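Local coordinates for protein F1 (Vaccinia virus ankara, PDB 4D2M) that probably blocks apoptosis in the infected host cell by holding BH3 segments of pro-apoptotic proteins such as Bim in a Bcl-2-like helical bundle, at residues R83-I86 / D87-N90; I142-I145 / T146-R150; N154-K157 / T158-F162; D172-V175 / D176-D180. The protein carries 1 engineered substitution. All coordinates share one frame; numbering follows the deposited sequence.

In the fold
The chain is an all-helical, Bcl-2-like bundle, and each contact joins successive turns of one helix. In chain order they lie on helix 80-99 (contact 1), helix 135-150 (contact 2), helix 155-169 (contact 3) and helix 172-180 (contact 4). Contact 2 is close to the middle of the chain. It packs against contact 3, about 11 Å away between centres, and meets contact 4 where Ile142 touches Phe174. Contacts 1 and 4, with centres about 13 Å apart, touch through Tyr85, Ile178 and Thr179; contact 3 lies across the chain's centre from both. All four reach the second subunit, and Phe144 of contact 2 also packs on the bound peptide.

Contact 1 of 4, residues R83-I86 / D87-N90; sequences RSYI and DIIN
Asn90 lays its side-chain amide alongside Ile86, one helical turn earlier, with ND2 beside the methyl branch CG2 at 3.2 Å. The same nitrogen donates to the backbone of that residue: ND2 to Ile86 O is 2.7 Å, with a nearly straight N-H...O angle of 166°. This oxygen lies close to the plane of the Asn90 amide, whereas the donor stands well above the carbonyl plane. The main-chain N of Asn90 reaches Ile86 O from the opposite face, so two N-H groups of one residue grip a single carbonyl oxygen. The CG2 branch of Ile86 faces the amide because it stands anti to the backbone N, with CG1 taking the place beside that nitrogen (chi1 -72°).

The residues belong to helix 80-99 of the Bcl-2-like bundle, whose regular i to i+4 bonds continue through Asp87, Ile88 and Ile89. At the exposed side a water donates to Arg83 O at 2.7 Å and to Asp87 OD1 at 2.9 Å, linking a main-chain carbonyl to the carboxylate one turn on. On the buried side CD1 of Ile88 approaches CD1 of Tyr85 at 4.4 Å, a loose apolar contact. The phenol end of Tyr85 is held by Glu54 of the second subunit, through a hydrogen bond from OH, while its ring packs on Ile178 and its hydroxyl end on Thr179 of helix 172-180.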
ATOM      1  N   ARG A  83       8.334  10.792  24.259  1.00 37.56           N
ATOM      2  CA  ARG A  83       7.222  11.663  24.615  1.00 41.40           C
ATOM      3  C   ARG A  83       7.670  13.119  24.663  1.00 42.45           C
ATOM      4  O   ARG A  83       6.915  14.020  24.295  1.00 42.01           O
ATOM      5  CB  ARG A  83       6.627  11.247  25.960  1.00 41.77           C
ATOM      6  CG  ARG A  83       6.013   9.858  25.945  1.00 41.27           C
ATOM      7  CD  ARG A  83       5.320   9.531  27.262  1.00 43.81           C
ATOM      8  NE  ARG A  83       4.807   8.164  27.269  1.00 44.75           N
ATOM      9  CZ  ARG A  83       3.921   7.696  28.143  1.00 52.25           C
ATOM     10  NH1 ARG A  83       3.432   8.481  29.095  1.00 58.20           N
ATOM     11  NH2 ARG A  83       3.518   6.435  28.061  1.00 50.75           N
ATOM     12  N   SER A  84       8.901  13.343  25.115  1.00 36.54           N
ATOM     13  CA  SER A  84       9.469  14.686  25.144  1.00 37.23           C
ATOM     14  C   SER A  84       9.607  15.235  23.727  1.00 35.36           C
ATOM     15  O   SER A  84       9.285  16.393  23.462  1.00 35.32           O
ATOM     16  CB  SER A  84      10.831  14.680  25.840  1.00 40.17           C
ATOM     17  OG  SER A  84      10.766  13.998  27.079  1.00 48.83           O
ATOM     18  N   TYR A  85      10.090  14.393  22.820  1.00 34.05           N
ATOM     19  CA  TYR A  85      10.269  14.789  21.431  1.00 32.45           C
ATOM     20  C   TYR A  85       8.922  15.112  20.797  1.00 32.88           C
ATOM     21  O   TYR A  85       8.814  16.027  19.984  1.00 34.09           O
ATOM     22  CB  TYR A  85      10.978  13.685  20.646  1.00 33.00           C
ATOM     23  CG  TYR A  85      12.401  13.415  21.088  1.00 38.26           C
ATOM     24  CD1 TYR A  85      13.038  14.235  22.014  1.00 41.14           C
ATOM     25  CD2 TYR A  85      13.112  12.342  20.572  1.00 38.39           C
ATOM     26  CE1 TYR A  85      14.336  13.988  22.413  1.00 43.46           C
ATOM     27  CE2 TYR A  85      14.412  12.089  20.965  1.00 36.75           C
ATOM     28  CZ  TYR A  85      15.017  12.914  21.885  1.00 44.86           C
ATOM     29  OH  TYR A  85      16.310  12.672  22.284  1.00 52.28           O
ATOM     30  N   ILE A  86       7.898  14.353  21.174  1.00 31.92           N
ATOM     31  CA  ILE A  86       6.547  14.605  20.690  1.00 31.98           C
ATOM     32  C   ILE A  86       6.052  15.968  21.178  1.00 32.42           C
ATOM     33  O   ILE A  86       5.460  16.727  20.410  1.00 30.48           O
ATOM     34  CB  ILE A  86       5.579  13.484  21.135  1.00 30.11           C
ATOM     35  CG1 ILE A  86       5.876  12.210  20.337  1.00 30.14           C
ATOM     36  CG2 ILE A  86       4.122  13.895  20.923  1.00 30.26           C
ATOM     37  CD1 ILE A  86       5.124  10.970  20.811  1.00 30.32           C
ATOM     38  N   ASP A  87       6.303  16.282  22.448  1.00 33.30           N
ATOM     39  CA  ASP A  87       5.918  17.579  23.002  1.00 35.99           C
ATOM     40  C   ASP A  87       6.603  18.721  22.258  1.00 39.64           C
ATOM     41  O   ASP A  87       5.987  19.745  21.973  1.00 35.06           O
ATOM     42  CB  ASP A  87       6.262  17.667  24.494  1.00 37.81           C
ATOM     43  CG  ASP A  87       5.263  16.941  25.376  1.00 43.58           C
ATOM     44  OD1 ASP A  87       4.149  16.631  24.907  1.00 47.37           O
ATOM     45  OD2 ASP A  87       5.593  16.690  26.555  1.00 44.72           O
ATOM     46  N   ILE A  88       7.882  18.540  21.951  1.00 39.97           N
ATOM     47  CA  ILE A  88       8.650  19.569  21.261  1.00 39.65           C
ATOM     48  C   ILE A  88       8.093  19.803  19.861  1.00 35.53           C
ATOM     49  O   ILE A  88       7.904  20.944  19.446  1.00 35.46           O
ATOM     50  CB  ILE A  88      10.140  19.189  21.187  1.00 35.99           C
ATOM     51  CG1 ILE A  88      10.745  19.232  22.592  1.00 37.22           C
ATOM     52  CG2 ILE A  88      10.911  20.138  20.270  1.00 35.75           C
ATOM     53  CD1 ILE A  88      12.069  18.518  22.714  1.00 43.19           C
ATOM     54  N   ILE A  89       7.816  18.724  19.139  1.00 30.95           N
ATOM     55  CA  ILE A  89       7.262  18.841  17.794  1.00 30.66           C
ATOM     56  C   ILE A  89       5.871  19.461  17.864  1.00 30.62           C
ATOM     57  O   ILE A  89       5.517  20.295  17.033  1.00 33.69           O
ATOM     58  CB  ILE A  89       7.210  17.471  17.084  1.00 31.27           C
ATOM     59  CG1 ILE A  89       8.628  16.949  16.871  1.00 34.28           C
ATOM     60  CG2 ILE A  89       6.497  17.563  15.728  1.00 27.79           C
ATOM     61  CD1 ILE A  89       8.698  15.469  16.704  1.00 46.72           C
ATOM     62  N   ASN A  90       5.093  19.068  18.870  1.00 32.62           N
ATOM     63  CA  ASN A  90       3.768  19.643  19.076  1.00 33.19           C
ATOM     64  C   ASN A  90       3.826  21.151  19.285  1.00 37.23           C
ATOM     65  O   ASN A  90       3.083  21.900  18.655  1.00 36.27           O
ATOM     66  CB  ASN A  90       3.076  18.987  20.271  1.00 36.42           C
ATOM     67  CG  ASN A  90       2.238  17.789  19.876  1.00 41.18           C
ATOM     68  OD1 ASN A  90       1.062  17.923  19.538  1.00 42.67           O
ATOM     69  ND2 ASN A  90       2.839  16.607  19.921  1.00 41.48           N
TER
HETATM   70  O   HOH W   1       4.208  13.750  24.587  1.00 37.06           O

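Contact 2 of 4, residues I142-I145 / T146-R150; sequences ISFI and TELGR
Phe144 and Leu148 meet one turn apart on helix 135-150, close to the middle of the Bcl-2-like bundle, in a CH-pi contact. Leu148 CG lies over one face of the ring, 4.2 Å from the centroid of Phe144 and displaced toward the rim. Its methyl CD1 comes closest, 3.6 Å from Phe144 CE2, while CD2 sits near CZ. A chi1 of 176° swings the Phe144 ring to the side of its carbonyl carbon, which brings it to the following turn. The same CD1 of Leu148 also approaches CD1 of Ile145.

Around this apolar pair, Phe121 brings its ring to Phe144, Met107 and Tyr108 of helix 101-111 cover Phe144 and Leu148 respectively, and an apolar side chain of the bound peptide packs on Phe144. The ring thus touches both the helical core and the bound peptide, consistent with its lining the BH3-binding surface.

Elsewhere on the helix Thr146 turns its hydroxyl back to the main chain. OG1 donates to Ile142 O at 2.7 Å from above the carbonyl plane, and the backbone N of Thr146 gives that oxygen a second bond.

Farther along, the guanidinium of Arg150 has Thr146 CG2 over one face. Its salt bridge to Glu147 is long, whereas OE1 of Glu147 is bridged to Arg151; NH2 of Arg150 is hydrogen-bonded to Gln69 of the second subunit. In the guanidinium plane a water accepts from Arg150 NH1 at 2.9 Å and donates to Ser143 O at 2.6 Å.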
ATOM      1  N   ILE A 142       7.022  19.610   8.075  1.00 25.20           N
ATOM      2  CA  ILE A 142       6.157  18.800   8.918  1.00 24.61           C
ATOM      3  C   ILE A 142       4.759  19.410   8.970  1.00 25.04           C
ATOM      4  O   ILE A 142       3.763  18.711   8.787  1.00 28.50           O
ATOM      5  CB  ILE A 142       6.723  18.671  10.347  1.00 24.85           C
ATOM      6  CG1 ILE A 142       8.061  17.929  10.314  1.00 24.99           C
ATOM      7  CG2 ILE A 142       5.746  17.925  11.251  1.00 24.54           C
ATOM      8  CD1 ILE A 142       8.862  18.029  11.603  1.00 29.66           C
ATOM      9  N   SER A 143       4.695  20.715   9.210  1.00 26.13           N
ATOM     10  CA  SER A 143       3.418  21.415   9.289  1.00 29.70           C
ATOM     11  C   SER A 143       2.646  21.302   7.978  1.00 30.08           C
ATOM     12  O   SER A 143       1.435  21.094   7.981  1.00 29.14           O
ATOM     13  CB  SER A 143       3.631  22.887   9.650  1.00 30.76           C
ATOM     14  OG  SER A 143       4.036  23.029  11.002  1.00 34.15           O
ATOM     15  N   PHE A 144       3.346  21.436   6.859  1.00 28.14           N
ATOM     16  CA  PHE A 144       2.697  21.325   5.558  1.00 27.26           C
ATOM     17  C   PHE A 144       2.194  19.902   5.321  1.00 26.23           C
ATOM     18  O   PHE A 144       1.056  19.708   4.896  1.00 29.13           O
ATOM     19  CB  PHE A 144       3.646  21.740   4.435  1.00 28.61           C
ATOM     20  CG  PHE A 144       3.061  21.563   3.065  1.00 33.55           C
ATOM     21  CD1 PHE A 144       2.048  22.395   2.619  1.00 36.87           C
ATOM     22  CD2 PHE A 144       3.513  20.559   2.227  1.00 30.66           C
ATOM     23  CE1 PHE A 144       1.502  22.233   1.364  1.00 37.24           C
ATOM     24  CE2 PHE A 144       2.972  20.392   0.969  1.00 34.79           C
ATOM     25  CZ  PHE A 144       1.965  21.229   0.537  1.00 35.45           C
ATOM     26  N   ILE A 145       3.037  18.912   5.603  1.00 25.19           N
ATOM     27  CA  ILE A 145       2.657  17.512   5.429  1.00 28.05           C
ATOM     28  C   ILE A 145       1.493  17.161   6.351  1.00 29.64           C
ATOM     29  O   ILE A 145       0.610  16.388   5.978  1.00 26.98           O
ATOM     30  CB  ILE A 145       3.842  16.555   5.712  1.00 29.96           C
ATOM     31  CG1 ILE A 145       4.945  16.737   4.663  1.00 32.69           C
ATOM     32  CG2 ILE A 145       3.382  15.093   5.735  1.00 30.38           C
ATOM     33  CD1 ILE A 145       4.528  16.414   3.243  1.00 32.43           C
ATOM     34  N   THR A 146       1.504  17.724   7.554  1.00 26.62           N
ATOM     35  CA  THR A 146       0.415  17.513   8.494  1.00 27.63           C
ATOM     36  C   THR A 146      -0.887  18.055   7.912  1.00 32.12           C
ATOM     37  O   THR A 146      -1.934  17.427   8.034  1.00 33.87           O
ATOM     38  CB  THR A 146       0.701  18.187   9.847  1.00 31.60           C
ATOM     39  OG1 THR A 146       1.917  17.662  10.390  1.00 31.41           O
ATOM     40  CG2 THR A 146      -0.435  17.940  10.826  1.00 37.37           C
ATOM     41  N   GLU A 147      -0.808  19.217   7.268  1.00 31.00           N
ATOM     42  CA  GLU A 147      -1.976  19.832   6.645  1.00 31.24           C
ATOM     43  C   GLU A 147      -2.494  18.994   5.478  1.00 32.08           C
ATOM     44  O   GLU A 147      -3.703  18.889   5.275  1.00 31.70           O
ATOM     45  CB  GLU A 147      -1.644  21.247   6.164  1.00 42.24           C
ATOM     46  CG  GLU A 147      -2.525  22.323   6.774  1.00 60.45           C
ATOM     47  CD  GLU A 147      -3.976  22.192   6.360  1.00 66.28           C
ATOM     48  OE1 GLU A 147      -4.251  22.213   5.142  1.00 73.15           O
ATOM     49  OE2 GLU A 147      -4.842  22.071   7.251  1.00 62.30           O
ATOM     50  N   LEU A 148      -1.584  18.410   4.703  1.00 35.13           N
ATOM     51  CA  LEU A 148      -1.985  17.518   3.620  1.00 38.08           C
ATOM     52  C   LEU A 148      -2.728  16.313   4.186  1.00 34.62           C
ATOM     53  O   LEU A 148      -3.672  15.813   3.577  1.00 35.96           O
ATOM     54  CB  LEU A 148      -0.773  17.052   2.805  1.00 39.45           C
ATOM     55  CG  LEU A 148      -0.075  18.081   1.910  1.00 42.09           C
ATOM     56  CD1 LEU A 148       1.011  17.410   1.087  1.00 37.06           C
ATOM     57  CD2 LEU A 148      -1.057  18.783   0.990  1.00 47.28           C
ATOM     58  N   GLY A 149      -2.301  15.858   5.361  1.00 30.61           N
ATOM     59  CA  GLY A 149      -2.936  14.731   6.016  1.00 31.32           C
ATOM     60  C   GLY A 149      -4.350  15.047   6.463  1.00 34.62           C
ATOM     61  O   GLY A 149      -5.246  14.212   6.340  1.00 41.88           O
ATOM     62  N   ARG A 150      -4.553  16.258   6.975  1.00 33.62           N
ATOM     63  CA  ARG A 150      -5.867  16.688   7.454  1.00 36.67           C
ATOM     64  C   ARG A 150      -6.922  16.682   6.351  1.00 36.11           C
ATOM     65  O   ARG A 150      -8.109  16.500   6.625  1.00 39.20           O
ATOM     66  CB  ARG A 150      -5.788  18.094   8.059  1.00 38.38           C
ATOM     67  CG  ARG A 150      -4.963  18.198   9.330  1.00 40.76           C
ATOM     68  CD  ARG A 150      -5.050  19.596   9.928  1.00 44.11           C
ATOM     69  NE  ARG A 150      -4.192  19.745  11.101  1.00 44.60           N
ATOM     70  CZ  ARG A 150      -2.987  20.315  11.102  1.00 42.02           C
ATOM     71  NH1 ARG A 150      -2.464  20.814   9.986  1.00 39.04           N
ATOM     72  NH2 ARG A 150      -2.299  20.388  12.233  1.00 39.41           N
TER
HETATM   73  O   HOH W   2      -0.273  22.559   9.353  1.00 34.90           O

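Contact 3 of 4, residues N154-K157 / T158-F162; sequences NPVK and TIKMF
The chain enters helix 155-169 at Asn154, the N-cap residue, whose extended backbone (psi 108°) gives way at Pro155 to helical angles and a run of i to i+4 bonds. Thr158 reaches back to this cap with both donors: OG1 lies 2.6 Å from Asn154 O, and N of Thr158 lies 3.1 Å from the same oxygen. They arrive from opposite faces of the carbonyl plane, the hydroxyl standing well above it. Thr158 OG1 takes the place beside its own backbone N (chi1 -51°), which turns the hydroxyl back to the cap.

The Asn154 side chain caps the first turn as well. Its OD1 accepts from Lys157 N at 3.3 Å, almost straight at 169° although the donor is above the amide carbonyl plane, and more weakly from Val156 N. Two amide N-H groups of the opening turn thus find a side-chain acceptor.

Val156 and Lys160 run side by side and point the same way. The extended lysine chain brings CE to 3.7 Å from Val156 CG1, so its aliphatic part does the packing. Ile159 instead brings CG2 close to the carbonyls of Pro155 and Val156.

Farther along, Met161 packs on Leu148 and Phe162 on Ile145, joining this helix to helix 135-150, which precedes it in the chain. Other parts meet neighbouring subunits: Ile159 packs on Ile159 of the second, while Val156 and Lys160 meet Lys160 and Val156 of the third.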
ATOM      1  N   ASN A 154      -8.218   9.397   2.075  1.00 44.40           N
ATOM      2  CA  ASN A 154      -7.691   8.046   1.934  1.00 43.07           C
ATOM      3  C   ASN A 154      -6.663   7.775   3.034  1.00 42.33           C
ATOM      4  O   ASN A 154      -5.561   8.323   2.996  1.00 38.08           O
ATOM      5  CB  ASN A 154      -7.062   7.853   0.555  1.00 44.16           C
ATOM      6  CG  ASN A 154      -6.776   6.395   0.242  1.00 46.87           C
ATOM      7  OD1 ASN A 154      -6.290   5.646   1.089  1.00 45.13           O
ATOM      8  ND2 ASN A 154      -7.088   5.984  -0.982  1.00 48.93           N
ATOM      9  N   PRO A 155      -7.015   6.930   4.020  1.00 47.68           N
ATOM     10  CA  PRO A 155      -6.107   6.736   5.158  1.00 43.99           C
ATOM     11  C   PRO A 155      -4.809   6.026   4.776  1.00 35.38           C
ATOM     12  O   PRO A 155      -3.772   6.262   5.396  1.00 30.88           O
ATOM     13  CB  PRO A 155      -6.935   5.876   6.118  1.00 46.56           C
ATOM     14  CG  PRO A 155      -7.847   5.112   5.234  1.00 49.52           C
ATOM     15  CD  PRO A 155      -8.196   6.049   4.111  1.00 49.63           C
ATOM     16  N   VAL A 156      -4.876   5.167   3.765  1.00 38.24           N
ATOM     17  CA  VAL A 156      -3.710   4.410   3.316  1.00 38.90           C
ATOM     18  C   VAL A 156      -2.683   5.324   2.650  1.00 38.73           C
ATOM     19  O   VAL A 156      -1.499   5.283   2.982  1.00 36.56           O
ATOM     20  CB  VAL A 156      -4.122   3.290   2.334  1.00 40.11           C
ATOM     21  CG1 VAL A 156      -2.900   2.583   1.764  1.00 43.79           C
ATOM     22  CG2 VAL A 156      -5.032   2.294   3.028  1.00 41.43           C
ATOM     23  N   LYS A 157      -3.137   6.142   1.706  1.00 34.95           N
ATOM     24  CA  LYS A 157      -2.252   7.088   1.034  1.00 34.32           C
ATOM     25  C   LYS A 157      -1.677   8.092   2.025  1.00 30.99           C
ATOM     26  O   LYS A 157      -0.533   8.528   1.893  1.00 32.96           O
ATOM     27  CB  LYS A 157      -2.995   7.822  -0.081  1.00 40.65           C
ATOM     28  CG  LYS A 157      -3.235   6.980  -1.317  1.00 54.73           C
ATOM     29  CD  LYS A 157      -4.214   7.656  -2.262  1.00 66.16           C
ATOM     30  CE  LYS A 157      -4.157   7.052  -3.657  1.00 70.89           C
ATOM     31  NZ  LYS A 157      -5.275   7.531  -4.515  1.00 75.23           N
ATOM     32  N   THR A 158      -2.475   8.456   3.020  1.00 28.89           N
ATOM     33  CA  THR A 158      -2.031   9.413   4.022  1.00 31.96           C
ATOM     34  C   THR A 158      -0.899   8.847   4.871  1.00 31.39           C
ATOM     35  O   THR A 158       0.114   9.515   5.082  1.00 31.39           O
ATOM     36  CB  THR A 158      -3.175   9.832   4.954  1.00 39.32           C
ATOM     37  OG1 THR A 158      -4.304  10.251   4.179  1.00 45.68           O
ATOM     38  CG2 THR A 158      -2.728  10.973   5.837  1.00 46.33           C
ATOM     39  N   ILE A 159      -1.072   7.625   5.368  1.00 30.30           N
ATOM     40  CA  ILE A 159      -0.074   7.032   6.251  1.00 24.98           C
ATOM     41  C   ILE A 159       1.199   6.725   5.473  1.00 28.19           C
ATOM     42  O   ILE A 159       2.300   6.799   6.022  1.00 29.72           O
ATOM     43  CB  ILE A 159      -0.601   5.748   6.943  1.00 35.30           C
ATOM     44  CG1 ILE A 159       0.392   5.254   8.003  1.00 39.43           C
ATOM     45  CG2 ILE A 159      -0.883   4.646   5.933  1.00 45.18           C
ATOM     46  CD1 ILE A 159       0.611   6.224   9.165  1.00 44.07           C
ATOM     47  N   LYS A 160       1.044   6.388   4.196  1.00 30.61           N
ATOM     48  CA  LYS A 160       2.183   6.225   3.301  1.00 31.62           C
ATOM     49  C   LYS A 160       2.981   7.519   3.208  1.00 28.66           C
ATOM     50  O   LYS A 160       4.211   7.506   3.252  1.00 28.90           O
ATOM     51  CB  LYS A 160       1.728   5.815   1.900  1.00 32.83           C
ATOM     52  CG  LYS A 160       1.435   4.336   1.714  1.00 45.93           C
ATOM     53  CD  LYS A 160       1.288   4.025   0.229  1.00 59.60           C
ATOM     54  CE  LYS A 160       0.379   2.839  -0.025  1.00 67.07           C
ATOM     55  NZ  LYS A 160      -0.087   2.800  -1.440  1.00 65.77           N
ATOM     56  N   MET A 161       2.268   8.632   3.064  1.00 28.61           N
ATOM     57  CA  MET A 161       2.899   9.940   2.944  1.00 30.63           C
ATOM     58  C   MET A 161       3.653  10.293   4.220  1.00 29.86           C
ATOM     59  O   MET A 161       4.795  10.748   4.168  1.00 30.79           O
ATOM     60  CB  MET A 161       1.851  11.015   2.637  1.00 31.00           C
ATOM     61  CG  MET A 161       2.396  12.439   2.610  1.00 29.13           C
ATOM     62  SD  MET A 161       1.115  13.659   2.264  1.00 32.76           S
ATOM     63  CE  MET A 161       0.067  13.491   3.710  1.00 27.48           C
ATOM     64  N   PHE A 162       3.001  10.091   5.363  1.00 26.91           N
ATOM     65  CA  PHE A 162       3.622  10.359   6.659  1.00 24.90           C
ATOM     66  C   PHE A 162       4.911   9.561   6.819  1.00 27.21           C
ATOM     67  O   PHE A 162       5.945  10.103   7.211  1.00 30.40           O
ATOM     68  CB  PHE A 162       2.663  10.014   7.806  1.00 24.96           C
ATOM     69  CG  PHE A 162       1.470  10.931   7.917  1.00 24.65           C
ATOM     70  CD1 PHE A 162       1.427  12.144   7.248  1.00 26.01           C
ATOM     71  CD2 PHE A 162       0.390  10.575   8.710  1.00 24.90           C
ATOM     72  CE1 PHE A 162       0.328  12.982   7.367  1.00 29.81           C
ATOM     73  CE2 PHE A 162      -0.707  11.407   8.833  1.00 25.03           C
ATOM     74  CZ  PHE A 162      -0.739  12.610   8.161  1.00 25.56           C
TER

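Contact 4 of 4, residues D172-V175 / D176-D180; sequences DCFV and DYITD
Ile178 lays CG1 over one face of the Phe174 ring, a CH-pi contact with 3.9 Å from CG1 to the centroid of Phe174, only 18° off the ring normal. Its terminal CD1 reaches Phe174 CZ at 3.6 Å. This is the tight part of the turn: the ring also packs on Ile142 and Arg138 of helix 135-150, and Val58 of the second subunit meets both Phe174 and Ile178.

On another side of helix 172-180, the last helix of this Bcl-2-like bundle, Cys173 and Tyr177 form a sulfur-aromatic contact. SG comes to the ring at its edge, 3.3 Å from Tyr177 CE2 and 4.6 Å from the centroid of that ring. With SG swung away from the Cys173 backbone N (chi1 163°), the sulfur leans toward the following turn, where the ring lies. Lys133 O accepts a hydrogen bond from Tyr177 OH.

The exposed side is acidic, with no apolar packing between Asp172 and Asp176, one turn apart. The main-chain bond from Asp176 N to Asp172 O joins them; OD2 of Asp176 lies 3.1 Å from Asp172 O, acceptor to acceptor. Their carboxylates stay apart, OD1 of Asp172 lying 6.5 Å from OD1 of Asp176.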
ATOM      1  N   ASP A 172      20.009  13.886   9.933  1.00 46.82           N
ATOM      2  CA  ASP A 172      20.887  14.036  11.090  1.00 48.81           C
ATOM      3  C   ASP A 172      20.782  15.437  11.679  1.00 45.51           C
ATOM      4  O   ASP A 172      20.810  15.614  12.897  1.00 49.84           O
ATOM      5  CB  ASP A 172      22.335  13.738  10.701  1.00 61.49           C
ATOM      6  CG  ASP A 172      22.516  12.332  10.162  1.00 71.33           C
ATOM      7  OD1 ASP A 172      21.838  11.411  10.662  1.00 73.95           O
ATOM      8  OD2 ASP A 172      23.334  12.151   9.235  1.00 73.83           O
ATOM      9  N   CYS A 173      20.649  16.426  10.804  1.00 42.43           N
ATOM     10  CA  CYS A 173      20.540  17.816  11.225  1.00 47.30           C
ATOM     11  C   CYS A 173      19.299  18.054  12.083  1.00 45.42           C
ATOM     12  O   CYS A 173      19.378  18.702  13.125  1.00 53.26           O
ATOM     13  CB  CYS A 173      20.514  18.731  10.002  1.00 55.69           C
ATOM     14  SG  CYS A 173      19.902  20.390  10.333  1.00 65.69           S
ATOM     15  N   PHE A 174      18.158  17.529  11.647  1.00 42.45           N
ATOM     16  CA  PHE A 174      16.915  17.696  12.397  1.00 40.53           C
ATOM     17  C   PHE A 174      16.995  16.985  13.739  1.00 38.51           C
ATOM     18  O   PHE A 174      16.572  17.521  14.761  1.00 37.73           O
ATOM     19  CB  PHE A 174      15.718  17.166  11.608  1.00 35.15           C
ATOM     20  CG  PHE A 174      14.395  17.416  12.282  1.00 31.35           C
ATOM     21  CD1 PHE A 174      13.956  18.710  12.523  1.00 32.83           C
ATOM     22  CD2 PHE A 174      13.591  16.359  12.675  1.00 31.26           C
ATOM     23  CE1 PHE A 174      12.740  18.943  13.144  1.00 34.16           C
ATOM     24  CE2 PHE A 174      12.374  16.584  13.294  1.00 33.13           C
ATOM     25  CZ  PHE A 174      11.948  17.878  13.529  1.00 33.22           C
ATOM     26  N   VAL A 175      17.533  15.770  13.725  1.00 38.86           N
ATOM     27  CA  VAL A 175      17.708  14.993  14.943  1.00 43.82           C
ATOM     28  C   VAL A 175      18.554  15.767  15.947  1.00 46.08           C
ATOM     29  O   VAL A 175      18.220  15.834  17.130  1.00 44.90           O
ATOM     30  CB  VAL A 175      18.365  13.632  14.641  1.00 44.85           C
ATOM     31  CG1 VAL A 175      18.709  12.875  15.928  1.00 43.15           C
ATOM     32  CG2 VAL A 175      17.444  12.805  13.778  1.00 42.44           C
ATOM     33  N   ASP A 176      19.640  16.362  15.466  1.00 46.95           N
ATOM     34  CA  ASP A 176      20.519  17.140  16.327  1.00 48.81           C
ATOM     35  C   ASP A 176      19.759  18.293  16.973  1.00 45.01           C
ATOM     36  O   ASP A 176      19.981  18.609  18.139  1.00 44.30           O
ATOM     37  CB  ASP A 176      21.720  17.668  15.539  1.00 58.51           C
ATOM     38  CG  ASP A 176      22.642  16.559  15.067  1.00 69.27           C
ATOM     39  OD1 ASP A 176      22.591  15.454  15.647  1.00 74.73           O
ATOM     40  OD2 ASP A 176      23.422  16.794  14.120  1.00 72.66           O
ATOM     41  N   TYR A 177      18.854  18.910  16.220  1.00 43.85           N
ATOM     42  CA  TYR A 177      18.066  20.018  16.746  1.00 43.32           C
ATOM     43  C   TYR A 177      17.132  19.560  17.863  1.00 40.89           C
ATOM     44  O   TYR A 177      17.100  20.157  18.937  1.00 45.40           O
ATOM     45  CB  TYR A 177      17.250  20.681  15.634  1.00 45.09           C
ATOM     46  CG  TYR A 177      18.008  21.719  14.837  1.00 49.65           C
ATOM     47  CD1 TYR A 177      18.467  22.883  15.438  1.00 57.37           C
ATOM     48  CD2 TYR A 177      18.249  21.542  13.482  1.00 50.38           C
ATOM     49  CE1 TYR A 177      19.157  23.836  14.716  1.00 62.16           C
ATOM     50  CE2 TYR A 177      18.938  22.492  12.751  1.00 57.21           C
ATOM     51  CZ  TYR A 177      19.388  23.636  13.372  1.00 62.94           C
ATOM     52  OH  TYR A 177      20.073  24.582  12.644  1.00 69.69           O
ATOM     53  N   ILE A 178      16.375  18.498  17.604  1.00 38.19           N
ATOM     54  CA  ILE A 178      15.388  18.010  18.563  1.00 42.62           C
ATOM     55  C   ILE A 178      16.066  17.507  19.836  1.00 45.22           C
ATOM     56  O   ILE A 178      15.564  17.723  20.940  1.00 43.33           O
ATOM     57  CB  ILE A 178      14.525  16.874  17.957  1.00 45.84           C
ATOM     58  CG1 ILE A 178      13.805  17.359  16.695  1.00 54.12           C
ATOM     59  CG2 ILE A 178      13.510  16.348  18.974  1.00 44.68           C
ATOM     60  CD1 ILE A 178      12.836  18.505  16.923  1.00 61.10           C
ATOM     61  N   THR A 179      17.208  16.842  19.683  1.00 43.81           N
ATOM     62  CA  THR A 179      17.919  16.290  20.832  1.00 47.23           C
ATOM     63  C   THR A 179      18.550  17.383  21.696  1.00 50.78           C
ATOM     64  O   THR A 179      18.717  17.201  22.901  1.00 54.03           O
ATOM     65  CB  THR A 179      19.022  15.306  20.398  1.00 49.73           C
ATOM     66  OG1 THR A 179      19.873  15.929  19.429  1.00 55.20           O
ATOM     67  CG2 THR A 179      18.412  14.045  19.804  1.00 50.41           C
ATOM     68  N   ASP A 180      18.903  18.510  21.085  1.00 57.77           N
ATOM     69  CA  ASP A 180      19.466  19.634  21.829  1.00 68.22           C
ATOM     70  C   ASP A 180      18.439  20.203  22.798  1.00 64.96           C
ATOM     71  O   ASP A 180      18.772  20.582  23.922  1.00 65.75           O
ATOM     72  CB  ASP A 180      19.948  20.737  20.882  1.00 83.43           C
ATOM     73  CG  ASP A 180      21.191  20.346  20.108  1.00 98.68           C
ATOM     74  OD1 ASP A 180      21.907  19.419  20.543  1.00103.97           O
ATOM     75  OD2 ASP A 180      21.456  20.972  19.059  1.00104.27           O
TER